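Long-range contact in uncharacterized protein (Magnetospirillum magneticum AMB-1, PDB 5MU5), which probably glycosylates flagellin as a Maf-type glycosyltransferase and is involved in the formation of bacterial flagella: residues D244-T249 with Q591-G596. Residues are numbered along the deposited sequence; the frame is centred on the assembly and turned at random.
Sequences DEMEMT and QFFVRG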
loop_
_atom_site.group_PDB
_atom_site.type_symbol
_atom_site.label_atom_id
_atom_site.label_comp_id
_atom_site.label_asym_id
_atom_site.label_seq_id
_atom_site.Cartn_x
_atom_site.Cartn_y
_atom_site.Cartn_z
ATOM N N ASP A 244 -9.581 6.635 11.874
ATOM C CA ASP A 244 -8.146 6.462 12.122
ATOM C C ASP A 244 -7.388 7.724 11.707
ATOM O O ASP A 244 -6.438 8.103 12.350
ATOM C CB ASP A 244 -7.593 5.233 11.383
ATOM C CG ASP A 244 -8.265 3.940 11.827
ATOM O OD1 ASP A 244 -8.434 3.753 13.058
ATOM O OD2 ASP A 244 -8.647 3.116 10.944
ATOM N N GLU A 245 -7.808 8.377 10.632
ATOM C CA GLU A 245 -7.141 9.596 10.216
ATOM C C GLU A 245 -7.399 10.686 11.235
ATOM O O GLU A 245 -6.538 11.510 11.464
ATOM C CB GLU A 245 -7.575 10.039 8.826
ATOM C CG GLU A 245 -7.180 9.051 7.728
ATOM C CD GLU A 245 -5.676 8.937 7.499
ATOM O OE1 GLU A 245 -4.971 9.967 7.566
ATOM O OE2 GLU A 245 -5.200 7.809 7.215
ATOM N N MET A 246 -8.584 10.693 11.843
ATOM C CA MET A 246 -8.870 11.635 12.916
ATOM C C MET A 246 -7.898 11.412 14.064
ATOM O O MET A 246 -7.310 12.366 14.575
ATOM C CB MET A 246 -10.301 11.506 13.429
ATOM C CG MET A 246 -11.355 12.056 12.494
ATOM S SD MET A 246 -13.000 11.778 13.167
ATOM C CE MET A 246 -13.937 12.862 12.106
ATOM N N GLU A 247 -7.705 10.160 14.458
ATOM C CA GLU A 247 -6.776 9.873 15.544
ATOM C C GLU A 247 -5.322 10.247 15.242
ATOM O O GLU A 247 -4.622 10.709 16.125
ATOM C CB GLU A 247 -6.832 8.406 15.938
ATOM C CG GLU A 247 -5.816 7.987 17.004
ATOM C CD GLU A 247 -5.748 8.931 18.202
ATOM O OE1 GLU A 247 -6.765 9.606 18.485
ATOM O OE2 GLU A 247 -4.676 9.011 18.862
ATOM N N MET A 248 -4.871 10.017 14.011
ATOM C CA MET A 248 -3.485 10.285 13.641
ATOM C C MET A 248 -3.231 11.765 13.737
ATOM O O MET A 248 -2.216 12.186 14.275
ATOM C CB MET A 248 -3.191 9.880 12.197
ATOM C CG MET A 248 -3.272 8.406 11.848
ATOM S SD MET A 248 -2.197 7.334 12.797
ATOM C CE MET A 248 -3.259 6.823 14.146
ATOM N N THR A 249 -4.154 12.532 13.168
ATOM C CA THR A 249 -4.058 13.972 13.120
ATOM C C THR A 249 -4.224 14.566 14.522
ATOM O O THR A 249 -3.558 15.550 14.839
ATOM C CB THR A 249 -5.075 14.559 12.107
ATOM O OG1 THR A 249 -4.700 14.178 10.786
ATOM C CG2 THR A 249 -5.119 16.056 12.153
ATOM N N GLN A 591 -8.156 14.741 1.123
ATOM C CA GLN A 591 -8.186 13.447 0.469
ATOM C C GLN A 591 -7.802 12.305 1.394
ATOM O O GLN A 591 -8.381 11.230 1.328
ATOM C CB GLN A 591 -7.270 13.458 -0.738
ATOM C CG GLN A 591 -7.874 14.184 -1.902
ATOM C CD GLN A 591 -6.880 14.372 -3.017
ATOM O OE1 GLN A 591 -5.694 14.600 -2.771
ATOM N NE2 GLN A 591 -7.360 14.287 -4.260
ATOM N N PHE A 592 -6.788 12.519 2.217
ATOM C CA PHE A 592 -6.417 11.508 3.185
ATOM C C PHE A 592 -7.541 11.251 4.153
ATOM O O PHE A 592 -7.759 10.120 4.552
ATOM C CB PHE A 592 -5.194 11.908 3.995
ATOM C CG PHE A 592 -3.905 11.565 3.345
ATOM C CD1 PHE A 592 -3.572 10.248 3.130
ATOM C CD2 PHE A 592 -3.012 12.560 2.979
ATOM C CE1 PHE A 592 -2.373 9.917 2.542
ATOM C CE2 PHE A 592 -1.810 12.247 2.393
ATOM C CZ PHE A 592 -1.490 10.922 2.175
ATOM N N PHE A 593 -8.240 12.295 4.552
ATOM C CA PHE A 593 -9.333 12.126 5.517
ATOM C C PHE A 593 -10.471 11.242 5.054
ATOM O O PHE A 593 -10.944 10.420 5.818
ATOM C CB PHE A 593 -9.882 13.472 5.974
ATOM C CG PHE A 593 -9.368 13.892 7.301
ATOM C CD1 PHE A 593 -8.069 14.311 7.450
ATOM C CD2 PHE A 593 -10.196 13.859 8.417
ATOM C CE1 PHE A 593 -7.592 14.686 8.689
ATOM C CE2 PHE A 593 -9.717 14.219 9.661
ATOM C CZ PHE A 593 -8.416 14.642 9.793
ATOM N N VAL A 594 -10.881 11.382 3.801
ATOM C CA VAL A 594 -12.107 10.751 3.333
ATOM C C VAL A 594 -11.990 9.643 2.292
ATOM O O VAL A 594 -12.913 8.832 2.178
ATOM C CB VAL A 594 -13.073 11.819 2.780
ATOM C CG1 VAL A 594 -13.366 12.854 3.853
ATOM C CG2 VAL A 594 -12.534 12.486 1.514
ATOM N N ARG A 595 -10.879 9.556 1.568
ATOM C CA ARG A 595 -10.802 8.607 0.441
ATOM C C ARG A 595 -10.990 7.132 0.801
ATOM O O ARG A 595 -11.565 6.381 0.026
ATOM C CB ARG A 595 -9.491 8.764 -0.330
ATOM C CG ARG A 595 -8.265 8.363 0.465
ATOM C CD ARG A 595 -6.975 8.770 -0.201
ATOM N NE ARG A 595 -5.859 8.105 0.458
ATOM C CZ ARG A 595 -4.614 8.078 -0.003
ATOM N NH1 ARG A 595 -4.304 8.700 -1.132
ATOM N NH2 ARG A 595 -3.674 7.433 0.674
ATOM N N GLY A 596 -10.481 6.711 1.947
ATOM C CA GLY A 596 -10.575 5.313 2.343
ATOM C C GLY A 596 -12.018 4.946 2.597
ATOM O O GLY A 596 -12.503 3.908 2.140
#
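Phe-593 makes the apolar part of this contact, its ring reaching the helix of 244-249 between Met-246 and Thr-249. Phe-593 CE2 lies 3.9 Å from Met-246 CG, the two side chains crossing at about a right angle, while Phe-593 CE1 comes within 3.6 Å of Thr-249 OG1. Phe-593 CZ approaches the carbonyl O of Glu-245 at 4.0 Å, obliquely to the ring. Tyr-643 of helix 618-646 and Ile-550 of helix 546-564 also touch the Phe-593 side chain.

Glu-245 meets Phe-592 in van der Waals contact, its aliphatic CG lying 3.4 Å from Phe-592 O. The carboxylate plane lies 18° from that of the Phe-592 ring.

Among polar partners, Glu-245 OE1 accepts a hydrogen bond from Ser-373 N, and Thr-249 OG1 bonds to Ser-373 OG. An alanine in place of Glu-245 would probably leave Ser-373 N without this acceptor and open a gap beside Phe-592 O.

The axes of segments 244-249 and 591-596 run at 157°, close to antiparallel, with a closest approach of 9.5 Å. The chemistry thus implies that helix 242-257, in the region of the MptE-like family, meets the Maf helical bundle through buried van der Waals packing of mixed polarity, while the polar ends of Glu-245 and Thr-249 are bonded to Ser-373 of helix 373-378.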